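Tartronate semialdehyde reductase (Salmonella typhimurium, PDB 1VPD) probably catalyses the NAD(P)H-dependent reduction of tartronate semialdehyde to D-glycerate, the last step from galactarate to D-glycerate. Local coordinates at residues A[23-29]-A[153-158]; A[63-69]-A[93-99]. Numbering follows the deposited sequence.

Contact 1: A[23-29]-A[153-158]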
# COMPACT_ATOMS: atom_id res chain seq x y z
N ASN A 23 3.86 -3.36 -15.07
CA ASN A 23 5.11 -4.08 -14.94
C ASN A 23 4.99 -5.58 -15.20
O ASN A 23 5.92 -6.19 -15.74
CB ASN A 23 5.79 -3.79 -13.59
CG ASN A 23 6.43 -2.42 -13.57
OD1 ASN A 23 6.90 -1.94 -14.62
ND2 ASN A 23 6.45 -1.75 -12.39
N LEU A 24 3.85 -6.17 -14.84
CA LEU A 24 3.62 -7.59 -15.13
C LEU A 24 3.50 -7.78 -16.63
O LEU A 24 4.04 -8.75 -17.17
CB LEU A 24 2.36 -8.11 -14.44
CG LEU A 24 2.41 -8.28 -12.91
CD1 LEU A 24 1.10 -8.89 -12.41
CD2 LEU A 24 3.60 -9.09 -12.44
N LEU A 25 2.82 -6.87 -17.31
CA LEU A 25 2.66 -6.97 -18.77
C LEU A 25 4.01 -6.87 -19.46
O LEU A 25 4.28 -7.63 -20.39
CB LEU A 25 1.72 -5.90 -19.30
CG LEU A 25 0.24 -6.07 -18.91
CD1 LEU A 25 -0.52 -4.82 -19.17
CD2 LEU A 25 -0.41 -7.24 -19.64
N LYS A 26 4.86 -5.95 -19.01
CA LYS A 26 6.21 -5.79 -19.53
C LYS A 26 7.09 -7.00 -19.28
O LYS A 26 7.98 -7.28 -20.07
CB LYS A 26 6.88 -4.57 -18.90
CG LYS A 26 6.39 -3.27 -19.46
CD LYS A 26 7.44 -2.18 -19.29
CE LYS A 26 6.86 -1.00 -18.59
NZ LYS A 26 5.64 -0.45 -19.28
N ALA A 27 6.85 -7.70 -18.18
CA ALA A 27 7.58 -8.92 -17.87
C ALA A 27 7.07 -10.14 -18.65
O ALA A 27 7.58 -11.24 -18.47
CB ALA A 27 7.52 -9.21 -16.37
N GLY A 28 6.02 -9.96 -19.45
CA GLY A 28 5.51 -11.02 -20.33
C GLY A 28 4.32 -11.82 -19.82
O GLY A 28 3.94 -12.82 -20.43
N TYR A 29 3.73 -11.41 -18.69
CA TYR A 29 2.55 -12.09 -18.18
C TYR A 29 1.30 -11.67 -18.94
O TYR A 29 1.19 -10.53 -19.37
CB TYR A 29 2.38 -11.83 -16.67
CG TYR A 29 3.47 -12.46 -15.84
CD1 TYR A 29 3.39 -13.79 -15.46
CD2 TYR A 29 4.60 -11.74 -15.46
CE1 TYR A 29 4.39 -14.39 -14.74
CE2 TYR A 29 5.61 -12.34 -14.72
CZ TYR A 29 5.50 -13.67 -14.36
OH TYR A 29 6.47 -14.31 -13.62
N ASP A 153 8.38 -15.54 -8.54
CA ASP A 153 8.76 -14.82 -9.75
C ASP A 153 7.69 -13.84 -10.18
O ASP A 153 8.01 -12.76 -10.64
CB ASP A 153 9.04 -15.79 -10.91
CG ASP A 153 10.33 -16.59 -10.71
OD1 ASP A 153 11.21 -16.21 -9.92
OD2 ASP A 153 10.53 -17.65 -11.35
N LEU A 154 6.43 -14.22 -10.06
CA LEU A 154 5.33 -13.35 -10.44
C LEU A 154 5.37 -12.08 -9.58
O LEU A 154 5.27 -10.97 -10.08
CB LEU A 154 3.99 -14.06 -10.23
CG LEU A 154 2.73 -13.20 -10.42
CD1 LEU A 154 2.64 -12.64 -11.82
CD2 LEU A 154 1.49 -13.97 -10.07
N MSE A 155 5.48 -12.28 -8.27
CA MSE A 155 5.53 -11.12 -7.35
C MSE A 155 6.78 -10.27 -7.60
O MSE A 155 6.74 -9.03 -7.58
CB MSE A 155 5.45 -11.58 -5.89
CG MSE A 155 4.09 -12.13 -5.51
SE MSE A 155 3.92 -12.64 -3.64
CE MSE A 155 5.03 -14.28 -3.63
N LYS A 156 7.91 -10.95 -7.85
CA LYS A 156 9.19 -10.27 -8.06
C LYS A 156 9.21 -9.41 -9.31
O LYS A 156 9.96 -8.45 -9.40
CB LYS A 156 10.35 -11.28 -8.06
CG LYS A 156 11.73 -10.67 -8.15
CD LYS A 156 12.12 -9.93 -6.86
CE LYS A 156 13.56 -9.38 -6.95
NZ LYS A 156 13.70 -8.36 -8.04
N ALA A 157 8.36 -9.73 -10.30
CA ALA A 157 8.25 -8.91 -11.49
C ALA A 157 7.78 -7.47 -11.24
O ALA A 157 7.96 -6.60 -12.10
CB ALA A 157 7.34 -9.59 -12.52
N MSE A 158 7.20 -7.22 -10.06
CA MSE A 158 6.74 -5.88 -9.66
C MSE A 158 7.65 -5.21 -8.63
O MSE A 158 7.38 -4.06 -8.23
CB MSE A 158 5.34 -5.99 -9.06
CG MSE A 158 4.26 -6.37 -10.07
SE MSE A 158 2.59 -6.90 -9.23
CE MSE A 158 3.20 -8.52 -8.39
O HOH W 1 5.55 -2.62 -9.80
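Start at Asn23, in the last turns of helix 17-26. Its CB rests 3.9 Å from Ala157 O, and a water accepts from Asn23 ND2 (2.9 Å) and donates to Met158 O (2.8 Å); ND2 also bonds Ile133 O. No direct hydrogen bond joins the two segments, so the rest is packing. Leu24 has the largest share: CD2 sits 3.7 Å from Leu154 CD1, 3.8 Å from Ala157 CB and 3.7 Å from Met158 CG, while the same side chain also touches Phe10 and Leu31 of the sheet. One turn on, Ala27 CB meets Ala157 CB at 3.9 Å. With little bulk at Ala157 the backbones come close: CA to CA, Asn23-Met158 is 5.8 Å and Leu24-Ala157 6.0 Å. Gly28 then ends the helix in a Schellman motif, its positive phi (98°) turning the chain so that Tyr29 faces the partner. Leu154 CD1 lies over the face of the Tyr29 ring, 3.8 Å from its centroid, a CH-pi contact. Helices 17-26 and 145-156 thus pack side by side on the sheet of the NAD-binding domain, the first being the helix that follows the glycine-rich turn of a Rossmann fold.

Contact 2: A[63-69]-A[93-99]; sequences DVIITML and TVLIDMS
Build two extended parallel strands, 64-67 and 94-97 (Val64 phi/psi -140°/140°), with axes 4.7 Å apart at closest approach and crossing at -20°. Pair Val64 with Val94, Ile65 with Leu95, Ile66 with Ile96 and Thr67 with Asp97, CA atoms 4.7 to 5.0 Å apart. Alternate residues of 63-69 link the strands: Val94 N to Asp63 O (3.0 Å), Ile65 N to Val94 O (3.0 Å), Ile96 N to Ile65 O (2.8 Å), Thr67 N to Ile96 O (3.1 Å) and Met98 N to Thr67 O (2.8 Å). Val64 and Ile66 turn their backbone polar groups to strand 7-11 instead, bonding Gly9 and Ile11. Val64, Ile66, Val94 and Ile96 share one face; Tyr151 of helix 145-156 covers part of it. Ile65, Thr67, Leu95 and Asp97 occupy the other. At the C-terminal end, Asp97 (chi1 t) places OD1 to accept from Thr67 OG1 (chi1 p, 2.7 Å), Ser99 OG (chi1 m, 2.6 Å) and Ser99 N (3.1 Å), the last closing an Asx turn. Ser99 OG in turn accepts from Leu69 N (2.8 Å). At the opposite end a water donates to Asp63 OD1 (2.8 Å) and Thr93 OG1 (2.9 Å); Thr93 OG1 also bonds Lys90 O. These are central strands of a Rossmann sheet, and the buried carboxylate, met by three donors, ties both strands together just where they leave the sheet.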
# COMPACT_ATOMS: atom_id res chain seq x y z
N ASP A 63 -5.67 -18.90 -12.92
CA ASP A 63 -5.30 -19.80 -11.82
C ASP A 63 -4.74 -19.04 -10.63
O ASP A 63 -4.59 -19.61 -9.55
CB ASP A 63 -4.19 -20.77 -12.25
CG ASP A 63 -4.65 -21.78 -13.29
OD1 ASP A 63 -5.82 -22.23 -13.26
OD2 ASP A 63 -3.86 -22.19 -14.16
N VAL A 64 -4.37 -17.79 -10.87
CA VAL A 64 -3.87 -16.89 -9.81
C VAL A 64 -4.44 -15.50 -10.06
O VAL A 64 -4.53 -15.05 -11.21
CB VAL A 64 -2.32 -16.88 -9.73
CG1 VAL A 64 -1.70 -16.38 -11.02
CG2 VAL A 64 -1.84 -16.05 -8.52
N ILE A 65 -4.83 -14.83 -8.99
CA ILE A 65 -5.46 -13.52 -9.07
C ILE A 65 -4.78 -12.64 -8.04
O ILE A 65 -4.65 -13.05 -6.89
CB ILE A 65 -6.96 -13.59 -8.75
CG1 ILE A 65 -7.69 -14.50 -9.74
CG2 ILE A 65 -7.60 -12.20 -8.81
CD1 ILE A 65 -8.52 -15.54 -9.09
N ILE A 66 -4.32 -11.48 -8.46
CA ILE A 66 -3.85 -10.42 -7.55
C ILE A 66 -4.97 -9.41 -7.28
O ILE A 66 -5.64 -8.97 -8.21
CB ILE A 66 -2.62 -9.72 -8.16
CG1 ILE A 66 -1.43 -10.67 -8.21
CG2 ILE A 66 -2.27 -8.40 -7.41
CD1 ILE A 66 -0.37 -10.24 -9.20
N THR A 67 -5.16 -9.02 -6.02
CA THR A 67 -6.03 -7.89 -5.68
C THR A 67 -5.17 -6.78 -5.11
O THR A 67 -4.22 -7.05 -4.39
CB THR A 67 -7.13 -8.25 -4.69
OG1 THR A 67 -6.61 -9.04 -3.61
CG2 THR A 67 -8.20 -9.13 -5.36
N MSE A 68 -5.48 -5.54 -5.46
CA MSE A 68 -4.82 -4.36 -4.90
C MSE A 68 -5.93 -3.35 -4.62
O MSE A 68 -6.29 -2.55 -5.48
CB MSE A 68 -3.75 -3.82 -5.85
CG MSE A 68 -3.01 -2.52 -5.41
SE MSE A 68 -2.49 -2.59 -3.60
CE MSE A 68 -0.66 -2.87 -3.75
N LEU A 69 -6.47 -3.42 -3.41
CA LEU A 69 -7.66 -2.69 -3.01
C LEU A 69 -7.41 -1.92 -1.70
O LEU A 69 -6.42 -2.18 -1.01
CB LEU A 69 -8.82 -3.66 -2.87
CG LEU A 69 -9.17 -4.42 -4.17
CD1 LEU A 69 -10.07 -5.62 -3.89
CD2 LEU A 69 -9.81 -3.45 -5.16
N THR A 93 -7.01 -22.65 -7.12
CA THR A 93 -6.84 -21.25 -7.49
C THR A 93 -6.16 -20.55 -6.31
O THR A 93 -6.41 -20.92 -5.17
CB THR A 93 -8.21 -20.61 -7.74
OG1 THR A 93 -8.89 -21.25 -8.83
CG2 THR A 93 -8.07 -19.16 -8.19
N VAL A 94 -5.32 -19.56 -6.60
CA VAL A 94 -4.61 -18.81 -5.57
C VAL A 94 -4.99 -17.33 -5.65
O VAL A 94 -4.96 -16.75 -6.74
CB VAL A 94 -3.09 -18.93 -5.76
CG1 VAL A 94 -2.33 -18.09 -4.71
CG2 VAL A 94 -2.65 -20.43 -5.72
N LEU A 95 -5.31 -16.74 -4.50
CA LEU A 95 -5.45 -15.28 -4.38
C LEU A 95 -4.19 -14.74 -3.72
O LEU A 95 -3.82 -15.21 -2.64
CB LEU A 95 -6.65 -14.91 -3.52
CG LEU A 95 -6.77 -13.43 -3.08
CD1 LEU A 95 -6.94 -12.51 -4.27
CD2 LEU A 95 -7.93 -13.27 -2.12
N ILE A 96 -3.56 -13.79 -4.38
CA ILE A 96 -2.47 -13.00 -3.80
C ILE A 96 -3.06 -11.63 -3.53
O ILE A 96 -3.19 -10.78 -4.43
CB ILE A 96 -1.24 -12.93 -4.72
CG1 ILE A 96 -0.73 -14.33 -5.07
CG2 ILE A 96 -0.09 -12.15 -4.06
CD1 ILE A 96 0.44 -14.30 -6.02
N ASP A 97 -3.46 -11.40 -2.29
CA ASP A 97 -3.99 -10.08 -1.94
C ASP A 97 -2.82 -9.19 -1.55
O ASP A 97 -2.13 -9.47 -0.57
CB ASP A 97 -5.01 -10.16 -0.81
CG ASP A 97 -5.61 -8.82 -0.46
OD1 ASP A 97 -5.64 -7.90 -1.35
OD2 ASP A 97 -6.08 -8.61 0.68
N MSE A 98 -2.61 -8.14 -2.33
CA MSE A 98 -1.52 -7.19 -2.11
C MSE A 98 -2.01 -5.90 -1.45
O MSE A 98 -1.24 -4.95 -1.29
CB MSE A 98 -0.81 -6.93 -3.43
CG MSE A 98 -0.25 -8.25 -4.04
SE MSE A 98 0.87 -8.08 -5.60
CE MSE A 98 2.58 -7.78 -4.71
N SER A 99 -3.27 -5.89 -1.03
CA SER A 99 -3.87 -4.79 -0.27
C SER A 99 -3.28 -4.73 1.13
O SER A 99 -2.87 -5.74 1.71
CB SER A 99 -5.38 -5.01 -0.15
OG SER A 99 -5.98 -5.35 -1.39
O HOH W 2 -7.27 -22.55 -10.88

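In the fold
From the N terminus, the chain runs through strand 7-11 and helix 17-26 to the first half of contact 1, then through strand 30-34 to strand 64-67. Contact 2 closes the shorter loop: helices 72-80 and 85-88 carry the chain over to strand 94-97, a parallel crossover. Only after strands 119-126 and 137-142 does helix 145-156 come back to complete contact 1, so the whole of contact 2 falls within that longer loop. The two meet in space as helix layer on sheet: Leu24 CD1 packs 3.8 Å from Ile66 CD1, and Met158 CE 3.7 Å from Met98 SE. Contact 1 ties the early helix 17-26 to the late helix 145-156; contact 2 joins two central strands.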